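Local coordinates for protein putative tetR family transcriptional regulator (Streptomyces coelicolor A3, PDB 2Q24) that probably binds operator DNA as a dimeric, all-helical transcriptional regulator of the TetR family, at residues Arg26-Glu31 / Pro56-Leu61; Arg39-Ala44 / Gly49-Asn54; Asn68-Leu73 / Gln127-Ala132; Arg91-Arg96 / Ala157-Ile162; Ala113-Ala116 / Asp120-Gly123. All coordinates share one frame; numbering follows the deposited sequence.

Interaction 1: residues Arg26-Glu31 / Pro56-Leu61; sequences RVFSEE and PTREAL
Phe28 turns its CG anti to the carbonyl carbon (chi1 -78°), which carries the phenyl ring off helix 17-31 toward the start of helix 58-75. Leu61 swings its CG to the side of CA away from its own N (chi1 -175°), and the two meet in the core of the TetR-type DNA-binding domain, where the first helix packs against the helix that follows the helix-turn-helix. Phe28 CE2 lies 4.0 Å from Leu61 CD2, an apolar contact at the rim of the ring and near its plane. Arg58, one turn before Leu61, comes to the same rim: its chain bends over toward the ring, and NH1 reaches to 3.5 Å from Phe28 CE1, in the plane of the ring. The guanidinium and phenyl planes are 69° apart, so the charged group does not stack on the aromatic face. Its polar end is held instead by the carbonyl O of Ala35, which accepts from NH2 and ties Arg58 to the loop before helix 37-43. Ile40, Met107 and Ala110 also pack on Phe28, which thereby links the DNA-binding domain to helix 108-116. Ile20 and Leu21 of the first helix touch Leu61. With the ring cut back to an alanine here, a gap would probably open between the two helices, leaving Leu61 without its aromatic neighbour and the Arg58 chain freer to move. The aliphatic part of Arg58 adds to the contact, with its CG 4.1 Å from Phe28 CZ.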
# COMPACT_ATOMS: atom_id res chain seq x y z
N ARG B 26 3.28 -7.03 17.18
CA ARG B 26 3.50 -6.74 18.60
C ARG B 26 4.67 -7.61 19.10
O ARG B 26 5.64 -7.10 19.68
CB ARG B 26 2.19 -7.04 19.35
CG ARG B 26 2.06 -6.61 20.82
CD ARG B 26 0.69 -7.10 21.37
NE ARG B 26 -0.34 -7.13 20.31
CZ ARG B 26 -1.43 -7.92 20.29
NH1 ARG B 26 -1.69 -8.76 21.28
NH2 ARG B 26 -2.27 -7.85 19.26
N VAL B 27 4.59 -8.90 18.85
CA VAL B 27 5.58 -9.84 19.39
C VAL B 27 6.95 -9.72 18.69
O VAL B 27 7.99 -9.77 19.34
CB VAL B 27 5.05 -11.32 19.36
CG1 VAL B 27 6.10 -12.29 19.92
CG2 VAL B 27 3.76 -11.46 20.17
N PHE B 28 6.96 -9.58 17.36
CA PHE B 28 8.23 -9.41 16.67
C PHE B 28 8.87 -8.07 17.03
O PHE B 28 10.10 -7.99 17.14
CB PHE B 28 8.09 -9.55 15.15
CG PHE B 28 7.98 -10.97 14.68
CD1 PHE B 28 8.99 -11.90 14.96
CD2 PHE B 28 6.87 -11.40 13.97
CE1 PHE B 28 8.88 -13.22 14.54
CE2 PHE B 28 6.76 -12.72 13.53
CZ PHE B 28 7.77 -13.62 13.82
N SER B 29 8.08 -7.01 17.22
CA SER B 29 8.70 -5.74 17.57
C SER B 29 9.30 -5.75 18.99
O SER B 29 10.27 -5.05 19.23
CB SER B 29 7.81 -4.53 17.31
OG SER B 29 6.67 -4.56 18.12
N GLU B 30 8.71 -6.54 19.88
CA GLU B 30 9.23 -6.72 21.26
C GLU B 30 10.41 -7.67 21.36
O GLU B 30 11.36 -7.41 22.10
CB GLU B 30 8.13 -7.27 22.16
CG GLU B 30 7.07 -6.27 22.57
CD GLU B 30 6.20 -6.80 23.69
OE1 GLU B 30 6.73 -7.52 24.58
N GLU B 31 10.33 -8.80 20.67
CA GLU B 31 11.25 -9.91 20.92
C GLU B 31 12.17 -10.25 19.74
O GLU B 31 13.02 -11.14 19.85
CB GLU B 31 10.48 -11.18 21.36
CG GLU B 31 9.78 -11.06 22.70
N PRO B 56 3.36 -20.53 6.38
CA PRO B 56 4.09 -21.79 6.52
C PRO B 56 5.56 -21.59 6.85
O PRO B 56 6.33 -22.55 6.90
CB PRO B 56 3.98 -22.41 5.11
CG PRO B 56 3.07 -21.50 4.32
CD PRO B 56 3.20 -20.17 4.97
N THR B 57 5.94 -20.34 7.09
CA THR B 57 7.32 -19.98 7.23
C THR B 57 7.33 -18.78 8.16
O THR B 57 6.43 -17.92 8.10
CB THR B 57 7.87 -19.66 5.80
OG1 THR B 57 8.70 -20.75 5.32
CG2 THR B 57 8.62 -18.38 5.75
N ARG B 58 8.32 -18.69 9.03
CA ARG B 58 8.44 -17.53 9.91
C ARG B 58 8.60 -16.25 9.09
O ARG B 58 7.99 -15.21 9.40
CB ARG B 58 9.64 -17.72 10.84
CG ARG B 58 9.77 -16.63 11.88
CD ARG B 58 11.11 -16.76 12.60
NE ARG B 58 11.00 -17.69 13.72
CZ ARG B 58 10.83 -17.31 15.00
NH1 ARG B 58 10.77 -16.02 15.32
NH2 ARG B 58 10.73 -18.23 15.95
N GLU B 59 9.45 -16.30 8.06
CA GLU B 59 9.64 -15.10 7.24
C GLU B 59 8.39 -14.67 6.46
O GLU B 59 8.19 -13.47 6.22
CB GLU B 59 10.90 -15.14 6.34
CG GLU B 59 11.55 -16.44 6.03
CD GLU B 59 11.97 -17.26 7.24
OE1 GLU B 59 12.94 -16.91 7.95
OE2 GLU B 59 11.31 -18.28 7.47
N ALA B 60 7.54 -15.62 6.10
CA ALA B 60 6.29 -15.26 5.44
C ALA B 60 5.37 -14.53 6.44
O ALA B 60 4.69 -13.56 6.08
CB ALA B 60 5.64 -16.46 4.89
N LEU B 61 5.36 -15.00 7.68
CA LEU B 61 4.62 -14.32 8.77
C LEU B 61 5.12 -12.91 9.01
O LEU B 61 4.34 -11.97 9.08
CB LEU B 61 4.63 -15.15 10.08
CG LEU B 61 3.78 -14.57 11.22
CD1 LEU B 61 2.31 -14.43 10.77
CD2 LEU B 61 3.91 -15.41 12.52

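Interaction 2: residues Arg39-Ala44 / Gly49-Asn54; sequences RIAREA and GTLYRN
Leu51, the residue most covered in this contact, reaches from helix 48-54 across to Ile40 and Ala41 on helix 37-43, bridging the two helices of the predicted helix-turn-helix. In this motif the second helix is the one that usually reads DNA in the TetR family, and a small apolar core lies between it and the first. Leu51 is modelled in two conformers, and the contacts given here belong to one of them. In it a single methyl group does the touching: Leu51 CD1 is 3.9 Å from Ile40 CG2 and 4.1 Å from Ala41 CB. It reaches down to the backbone of helix 37-43 as well, coming within 3.9 Å of Ala41 N in a van der Waals approach. CG of Leu51 stands anti to its N (chi1 -175°), which points the branch from helix 48-54 toward helix 37-43. Ile40 offers CG2 rather than its longer arm, and the two side chains cross at about a right angle. The small side chain of Ala41 lets the helices come close, its CA being 6.5 Å from that of Leu51. All three residues are buried. Leu61 of helix 58-75 packs on both Ile40 and Leu51, while Val27 and Phe28 of helix 17-31 also touch Ile40, so this little core is continuous with that of the whole DNA-binding domain. On helix 37-43 itself, a salt bridge spanning one turn joins Arg39 NH1 to Glu43 OE2 at 3.1 Å.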
# COMPACT_ATOMS: atom_id res chain seq x y z
N ARG B 39 3.56 -17.86 21.06
CA ARG B 39 3.14 -16.59 21.70
C ARG B 39 2.24 -15.73 20.80
O ARG B 39 1.26 -15.16 21.26
CB ARG B 39 4.34 -15.77 22.23
CG ARG B 39 3.94 -14.42 22.83
CD ARG B 39 4.83 -13.99 23.98
NE ARG B 39 5.78 -12.94 23.59
CZ ARG B 39 5.62 -11.64 23.84
NH1 ARG B 39 4.53 -11.20 24.47
NH2 ARG B 39 6.54 -10.78 23.43
N ILE B 40 2.59 -15.66 19.50
CA ILE B 40 1.80 -14.96 18.48
C ILE B 40 0.44 -15.60 18.30
O ILE B 40 -0.59 -14.91 18.32
CB ILE B 40 2.53 -14.88 17.09
CG1 ILE B 40 3.84 -14.10 17.25
CG2 ILE B 40 1.57 -14.28 16.01
CD1 ILE B 40 4.77 -14.10 16.05
N ALA B 41 0.43 -16.91 18.08
CA ALA B 41 -0.82 -17.66 17.99
C ALA B 41 -1.71 -17.37 19.23
O ALA B 41 -2.92 -17.12 19.11
CB ALA B 41 -0.54 -19.16 17.86
N ARG B 42 -1.09 -17.38 20.41
CA ARG B 42 -1.79 -17.19 21.70
C ARG B 42 -2.45 -15.81 21.83
O ARG B 42 -3.64 -15.69 22.34
CB ARG B 42 -0.84 -17.42 22.88
CG ARG B 42 -1.47 -16.97 24.28
CD ARG B 42 -0.73 -17.61 25.43
NE ARG B 42 0.67 -17.99 25.11
CZ ARG B 42 1.76 -17.21 25.26
NH1 ARG B 42 1.63 -15.96 25.73
NH2 ARG B 42 2.96 -17.69 24.93
N GLU B 43 -1.67 -14.79 21.39
CA GLU B 43 -2.14 -13.43 21.52
C GLU B 43 -3.27 -13.18 20.51
O GLU B 43 -4.22 -12.46 20.82
CB GLU B 43 -1.00 -12.43 21.29
CG GLU B 43 -0.07 -12.31 22.49
CD GLU B 43 0.74 -11.01 22.46
OE1 GLU B 43 0.42 -10.13 21.63
OE2 GLU B 43 1.70 -10.88 23.26
N ALA B 44 -3.14 -13.80 19.31
CA ALA B 44 -4.19 -13.74 18.29
C ALA B 44 -5.40 -14.60 18.64
O ALA B 44 -6.42 -14.53 17.96
CB ALA B 44 -3.64 -14.15 16.94
N GLY B 49 -1.60 -24.65 14.60
CA GLY B 49 -1.81 -25.26 13.28
C GLY B 49 -2.42 -24.28 12.28
O GLY B 49 -1.97 -24.15 11.13
N THR B 50 -3.45 -23.57 12.74
CA THR B 50 -4.08 -22.48 11.99
C THR B 50 -3.05 -21.44 11.50
O THR B 50 -3.11 -20.97 10.35
CB THR B 50 -5.16 -21.80 12.87
OG1 THR B 50 -5.89 -22.82 13.58
CG2 THR B 50 -6.12 -20.97 12.05
N LEU B 51 -2.10 -21.11 12.36
CA LEU B 51 -1.07 -20.14 12.01
C LEU B 51 -0.14 -20.71 10.94
O LEU B 51 0.20 -20.01 9.98
CB LEU B 51 -0.29 -19.67 13.25
CG LEU B 51 0.74 -18.57 13.05
CD1 LEU B 51 0.87 -17.70 14.31
CD2 LEU B 51 2.10 -19.13 12.63
N TYR B 52 0.26 -21.97 11.11
CA TYR B 52 1.14 -22.65 10.15
C TYR B 52 0.47 -22.85 8.80
O TYR B 52 1.08 -22.65 7.76
CB TYR B 52 1.65 -23.98 10.71
CG TYR B 52 2.59 -23.82 11.89
CD1 TYR B 52 2.30 -24.39 13.12
CD2 TYR B 52 3.77 -23.09 11.76
CE1 TYR B 52 3.16 -24.24 14.20
CE2 TYR B 52 4.63 -22.92 12.83
CZ TYR B 52 4.33 -23.50 14.04
OH TYR B 52 5.20 -23.33 15.10
N ARG B 53 -0.80 -23.24 8.82
CA ARG B 53 -1.59 -23.37 7.60
C ARG B 53 -1.56 -22.06 6.78
O ARG B 53 -1.34 -22.10 5.57
CB ARG B 53 -3.04 -23.78 7.92
CG ARG B 53 -3.26 -25.29 8.05
N ASN B 54 -1.76 -20.92 7.44
CA ASN B 54 -1.82 -19.63 6.76
C ASN B 54 -0.44 -19.03 6.40
O ASN B 54 -0.33 -18.34 5.41
CB ASN B 54 -2.62 -18.60 7.57
CG ASN B 54 -3.98 -19.12 8.03
ND2 ASN B 54 -4.76 -19.63 7.10

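Interaction 3: residues Asn68-Leu73 / Gln127-Ala132; sequences NEVARL and QLIQSA
The helical core of the TetR-type regulatory domain is joined here to the long connecting helix 58-75, which runs on from the DNA-binding domain and packs beside helix 125-142. The two short segments are nearly parallel, their axes 9.8 Å apart at an angle of 16°. Val70 and Leu73, one turn apart, both touch Ile129, and all three are buried. Ile129 bears the most covered surface: its CG1, set anti to the carbonyl carbon (chi1 -69°), lies against Val70 CG1 at 4.1 Å and against Leu73 CD2 at 4.2 Å. The isoleucine thus bridges the two side chains of the other helix and runs roughly perpendicular to each. Its CD1 also reaches Val70 CG1. Leu128 adds a looser apolar touch, with CD1 4.3 Å from the same Val70 methyl, which therefore meets two consecutive residues of helix 125-142. Trp93 and Tyr100 of helix 86-106 and Phe156 of helix 152-165 close round Ile129, making it part of a wider core. The second subunit borders the contact: Asp75 of that subunit packs on Leu128, and its Asp124 accepts a hydrogen bond from Asn68 ND2, so these helices belong to the dimer interface as well. Across the two segments the nearest pair of CA atoms is Val70 CA and Ile129 CA, 7.3 Å apart.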
# COMPACT_ATOMS: atom_id res chain seq x y z
N ASN B 68 0.82 -5.75 6.43
CA ASN B 68 -0.46 -5.43 7.03
C ASN B 68 -0.39 -4.14 7.85
O ASN B 68 -1.32 -3.33 7.81
CB ASN B 68 -0.92 -6.60 7.93
CG ASN B 68 -2.26 -6.32 8.57
OD1 ASN B 68 -2.33 -6.08 9.76
ND2 ASN B 68 -3.34 -6.39 7.78
N GLU B 69 0.72 -3.94 8.59
CA GLU B 69 0.90 -2.75 9.41
C GLU B 69 0.93 -1.47 8.52
O GLU B 69 0.28 -0.45 8.82
CB GLU B 69 2.21 -2.87 10.24
CG GLU B 69 2.60 -1.62 11.06
CD GLU B 69 1.86 -1.46 12.36
OE1 GLU B 69 0.97 -2.29 12.69
OE2 GLU B 69 2.17 -0.48 13.08
N VAL B 70 1.67 -1.55 7.43
CA VAL B 70 1.73 -0.46 6.43
C VAL B 70 0.34 -0.19 5.87
O VAL B 70 -0.09 0.95 5.79
CB VAL B 70 2.71 -0.85 5.29
CG1 VAL B 70 2.63 0.16 4.08
CG2 VAL B 70 4.17 -0.90 5.87
N ALA B 71 -0.38 -1.23 5.44
CA ALA B 71 -1.67 -1.01 4.82
C ALA B 71 -2.67 -0.42 5.82
O ALA B 71 -3.42 0.50 5.48
CB ALA B 71 -2.20 -2.29 4.22
N ARG B 72 -2.67 -0.90 7.05
CA ARG B 72 -3.58 -0.29 8.05
C ARG B 72 -3.30 1.21 8.26
O ARG B 72 -4.24 2.00 8.35
CB ARG B 72 -3.56 -1.05 9.37
CG ARG B 72 -4.33 -2.38 9.18
CD ARG B 72 -4.47 -3.13 10.52
NE ARG B 72 -3.23 -3.84 10.83
N LEU B 73 -2.02 1.58 8.29
CA LEU B 73 -1.60 2.97 8.44
C LEU B 73 -2.12 3.81 7.26
O LEU B 73 -2.71 4.87 7.45
CB LEU B 73 -0.08 3.04 8.55
CG LEU B 73 0.48 4.46 8.57
CD1 LEU B 73 -0.01 5.19 9.83
CD2 LEU B 73 2.02 4.41 8.51
N GLN B 127 6.45 4.54 -0.75
CA GLN B 127 5.60 5.28 -1.69
C GLN B 127 4.15 5.34 -1.19
O GLN B 127 3.48 6.37 -1.28
CB GLN B 127 5.65 4.62 -3.08
CG GLN B 127 7.07 4.53 -3.68
CD GLN B 127 7.81 3.20 -3.42
OE1 GLN B 127 8.12 2.83 -2.28
NE2 GLN B 127 8.15 2.51 -4.51
N LEU B 128 3.64 4.21 -0.72
CA LEU B 128 2.25 4.14 -0.22
C LEU B 128 2.07 5.13 0.96
O LEU B 128 1.10 5.90 1.03
CB LEU B 128 1.92 2.72 0.25
CG LEU B 128 1.79 1.62 -0.83
CD1 LEU B 128 1.78 0.24 -0.15
CD2 LEU B 128 0.50 1.84 -1.59
N ILE B 129 3.04 5.09 1.88
CA ILE B 129 2.92 5.92 3.09
C ILE B 129 3.14 7.39 2.74
O ILE B 129 2.44 8.26 3.23
CB ILE B 129 3.96 5.53 4.12
CG1 ILE B 129 3.61 4.13 4.67
CG2 ILE B 129 3.97 6.59 5.26
CD1 ILE B 129 4.76 3.48 5.43
N GLN B 130 4.10 7.66 1.89
CA GLN B 130 4.23 9.07 1.39
C GLN B 130 2.96 9.60 0.72
O GLN B 130 2.58 10.79 0.88
CB GLN B 130 5.45 9.22 0.51
CG GLN B 130 6.70 9.34 1.41
CD GLN B 130 8.04 9.45 0.65
OE1 GLN B 130 9.14 9.41 1.25
NE2 GLN B 130 7.95 9.60 -0.64
N SER B 131 2.25 8.72 0.00
CA SER B 131 1.02 9.16 -0.65
C SER B 131 -0.08 9.42 0.34
O SER B 131 -0.87 10.34 0.15
CB SER B 131 0.59 8.12 -1.70
OG SER B 131 -0.48 8.63 -2.50
N ALA B 132 -0.12 8.64 1.43
CA ALA B 132 -1.12 8.85 2.51
C ALA B 132 -0.87 10.21 3.13
O ALA B 132 -1.79 10.99 3.41
CB ALA B 132 -0.96 7.74 3.56

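Interaction 4: residues Arg91-Arg96 / Ala157-Ile162; sequences RAWTRR and AALAGI
Apolar contacts carry this joint between helices 86-106 and 152-165 of the C-terminal domain, which in TetR-family relatives usually binds ligand and dimerises, and Leu159 makes all of them. Its two methyls spread over neighbouring residues. CD1 lies 4.1 Å from Trp93 CZ3, meeting the indole at its edge and near its plane rather than over a face, while CD2 sits 3.9 Å from Thr94 CB. Thr94 CG2 is drawn in too, standing 4.0 Å from Leu159 CD1 and as far from CD2, so the methyl of the threonine packs against the fork of the leucine. All three residues are buried. Leu179 of helix 172-185 and Phe97 also touch Leu159, while Ile129 and Leu133 of helix 125-142 pack on Trp93, so the pair lies inside a multi-helix core.

Hydrogen bonding holds the polar ends on the side of helix 86-106. Trp93 NE1 donates to Leu73 O of helix 58-75, pinning the indole. Thr94 has its hydroxyl between the backbone N and the carbonyl carbon (chi1 67°), which turns CG2 toward Leu159 and the oxygen back along its own helix. A serine at Thr94 would probably leave Leu159 short of its methyl neighbour, opening a small gap between the helices. The hydroxyl OG1 of Thr94 donates to Arg91 O at 2.8 Å, tilted 27° from the carbonyl plane.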
# COMPACT_ATOMS: atom_id res chain seq x y z
N ARG B 91 -2.58 15.30 12.28
CA ARG B 91 -2.00 15.10 13.61
C ARG B 91 -2.24 13.68 14.14
O ARG B 91 -1.32 13.03 14.61
CB ARG B 91 -2.57 16.16 14.59
CG ARG B 91 -2.25 15.94 16.09
CD ARG B 91 -2.66 17.13 16.97
NE ARG B 91 -2.32 18.44 16.37
CZ ARG B 91 -1.21 19.17 16.62
NH1 ARG B 91 -0.28 18.79 17.48
NH2 ARG B 91 -1.05 20.31 15.99
N ALA B 92 -3.50 13.21 14.08
CA ALA B 92 -3.81 11.84 14.58
C ALA B 92 -3.02 10.82 13.80
O ALA B 92 -2.44 9.87 14.36
CB ALA B 92 -5.31 11.55 14.53
N TRP B 93 -2.96 11.00 12.49
CA TRP B 93 -2.23 10.04 11.66
C TRP B 93 -0.72 10.04 11.93
O TRP B 93 -0.08 9.00 11.90
CB TRP B 93 -2.51 10.35 10.18
CG TRP B 93 -1.92 9.30 9.22
CD1 TRP B 93 -2.54 8.16 8.74
CD2 TRP B 93 -0.62 9.33 8.66
NE1 TRP B 93 -1.67 7.48 7.89
CE2 TRP B 93 -0.48 8.18 7.83
CE3 TRP B 93 0.47 10.22 8.79
CZ2 TRP B 93 0.68 7.92 7.10
CZ3 TRP B 93 1.66 9.96 8.05
CH2 TRP B 93 1.76 8.80 7.24
N THR B 94 -0.12 11.18 12.17
CA THR B 94 1.28 11.21 12.47
C THR B 94 1.64 10.40 13.73
O THR B 94 2.67 9.84 13.81
CB THR B 94 1.85 12.65 12.57
OG1 THR B 94 1.32 13.32 13.69
CG2 THR B 94 1.65 13.41 11.31
N ARG B 95 0.75 10.37 14.71
CA ARG B 95 0.95 9.47 15.87
C ARG B 95 0.94 8.00 15.41
O ARG B 95 1.76 7.20 15.86
CB ARG B 95 -0.07 9.77 17.00
CG ARG B 95 0.14 11.09 17.70
CD ARG B 95 -0.75 11.32 18.99
NE ARG B 95 -0.76 10.13 19.81
CZ ARG B 95 0.06 9.88 20.84
NH1 ARG B 95 0.96 10.79 21.23
NH2 ARG B 95 -0.05 8.73 21.49
N ARG B 96 0.03 7.66 14.50
CA ARG B 96 -0.02 6.28 13.95
C ARG B 96 1.24 5.98 13.15
O ARG B 96 1.75 4.86 13.18
CB ARG B 96 -1.28 6.06 13.07
CG ARG B 96 -2.61 6.20 13.86
CD ARG B 96 -2.65 5.27 15.07
NE ARG B 96 -2.89 3.91 14.65
CZ ARG B 96 -2.33 2.82 15.20
NH1 ARG B 96 -1.44 2.89 16.19
NH2 ARG B 96 -2.69 1.64 14.72
N ALA B 157 10.46 12.31 6.22
CA ALA B 157 11.79 12.25 6.85
C ALA B 157 11.74 12.86 8.26
O ALA B 157 12.42 12.42 9.15
CB ALA B 157 12.77 13.02 6.00
N ALA B 158 10.94 13.89 8.43
CA ALA B 158 10.78 14.52 9.79
C ALA B 158 10.20 13.53 10.75
O ALA B 158 10.71 13.30 11.85
CB ALA B 158 9.87 15.82 9.65
N LEU B 159 9.12 12.87 10.35
CA LEU B 159 8.52 11.87 11.25
C LEU B 159 9.44 10.65 11.53
O LEU B 159 9.49 10.13 12.64
CB LEU B 159 7.18 11.41 10.63
CG LEU B 159 6.12 12.50 10.43
CD1 LEU B 159 4.90 11.92 9.55
CD2 LEU B 159 5.63 13.02 11.75
N ALA B 160 10.12 10.19 10.49
CA ALA B 160 11.10 9.11 10.60
C ALA B 160 12.15 9.47 11.64
O ALA B 160 12.56 8.62 12.40
CB ALA B 160 11.77 8.83 9.30
N GLY B 161 12.57 10.74 11.63
CA GLY B 161 13.60 11.18 12.56
C GLY B 161 13.14 11.12 14.01
O GLY B 161 13.90 10.74 14.91
N ILE B 162 11.88 11.50 14.23
CA ILE B 162 11.29 11.45 15.58
C ILE B 162 11.27 10.00 16.05
O ILE B 162 11.59 9.72 17.19
CB ILE B 162 9.85 12.02 15.57
CG1 ILE B 162 9.96 13.53 15.22
CG2 ILE B 162 9.14 11.84 16.97
CD1 ILE B 162 8.64 14.24 15.07

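Interaction 5: residues Ala113-Ala116 / Asp120-Gly123; sequences AVVA and DPYG
The Tyr122 ring has Pro121 CG on one face, 3.8 Å above its plane and shifted toward the rim, and Tyr66 of helix 58-75 meets it edge to face. Both residues sit in an Asx turn begun by Asp120, in the loop before helix 125-142 of the C-terminal domain. Pro121 in turn packs against Val114, which joins helix 108-116 to this loop. The closest touch is Val114 CG1 to Pro121 CD, 3.7 Å; that methyl stands anti to its N (chi1 178°), and the valine and proline side chains run antiparallel past one another. Val115 CG2 adds a longer contact with the same Pro121 CD at 4.3 Å. Glu59, Ile62 and Glu63 of helix 58-75 cover Val114 as well, linking helix 108-116 to the connecting helix. Arg67 of the second subunit donates to Pro121 O, so the turn also meets the dimer partner. In the turn itself the Asp120 carboxylate folds over the backbone that follows. Tyr122 N donates to Asp120 OD1 at 3.1 Å, from well above the carboxylate plane. Gly123 N reaches the other oxygen, Asp120 OD2, at 3.2 Å, 40° out of that plane.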
# COMPACT_ATOMS: atom_id res chain seq x y z
N ALA B 113 15.85 -10.91 8.52
CA ALA B 113 15.80 -12.35 8.27
C ALA B 113 14.92 -12.68 7.05
O ALA B 113 15.14 -13.67 6.35
CB ALA B 113 15.30 -13.08 9.50
N VAL B 114 13.92 -11.83 6.80
CA VAL B 114 13.15 -11.96 5.58
C VAL B 114 14.07 -11.68 4.35
O VAL B 114 14.04 -12.44 3.37
CB VAL B 114 11.94 -11.01 5.55
CG1 VAL B 114 11.19 -11.14 4.24
CG2 VAL B 114 11.01 -11.29 6.72
N VAL B 115 14.85 -10.60 4.43
CA VAL B 115 15.81 -10.29 3.38
C VAL B 115 16.77 -11.44 3.15
O VAL B 115 16.94 -11.91 2.02
CB VAL B 115 16.62 -9.02 3.72
CG1 VAL B 115 17.65 -8.74 2.63
CG2 VAL B 115 15.69 -7.83 3.90
N ALA B 116 17.41 -11.91 4.22
CA ALA B 116 18.52 -12.84 4.11
C ALA B 116 18.05 -14.19 3.58
O ALA B 116 18.87 -15.05 3.24
CB ALA B 116 19.21 -13.01 5.46
N ASP B 120 11.34 -9.78 0.36
CA ASP B 120 11.39 -8.30 0.41
C ASP B 120 10.16 -7.79 1.08
O ASP B 120 9.10 -7.69 0.45
CB ASP B 120 11.57 -7.67 -0.99
CG ASP B 120 11.29 -6.14 -0.98
OD1 ASP B 120 11.64 -5.45 0.01
OD2 ASP B 120 10.70 -5.64 -1.96
N PRO B 121 10.27 -7.49 2.39
CA PRO B 121 9.10 -7.07 3.14
C PRO B 121 8.59 -5.69 2.69
O PRO B 121 7.42 -5.41 2.88
CB PRO B 121 9.59 -7.00 4.59
CG PRO B 121 11.06 -7.02 4.53
CD PRO B 121 11.49 -7.55 3.21
N TYR B 122 9.46 -4.88 2.10
CA TYR B 122 9.23 -3.41 2.02
C TYR B 122 8.44 -3.03 0.81
O TYR B 122 7.59 -2.14 0.89
CB TYR B 122 10.55 -2.63 2.01
CG TYR B 122 11.38 -2.92 3.23
CD1 TYR B 122 10.91 -2.55 4.49
CD2 TYR B 122 12.57 -3.63 3.13
CE1 TYR B 122 11.64 -2.82 5.65
CE2 TYR B 122 13.32 -3.93 4.30
CZ TYR B 122 12.83 -3.51 5.54
OH TYR B 122 13.53 -3.78 6.69
N GLY B 123 8.75 -3.65 -0.33
CA GLY B 123 8.00 -3.36 -1.55
C GLY B 123 7.92 -1.85 -1.77
O GLY B 123 8.94 -1.15 -1.71

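In the fold
From the N terminus, interaction 1 closes the first loop, bringing helix 17-31 to the start of helix 58-75 round the helix-turn-helix. Interaction 2 lies within that loop and touches interaction 1; together they tie up what is probably the DNA-binding domain. Helix 58-75 then runs on to interaction 3, which closes a longer loop with helix 125-142. Interaction 4 opens within this loop and ends beyond it, so the two cross, and they touch through Trp93. Interaction 5, between helix 108-116 and the loop after it, falls inside the loops of both 3 and 4, and touches interaction 1 where Val114 meets Glu59. Interactions 3 and 5 both reach the second subunit.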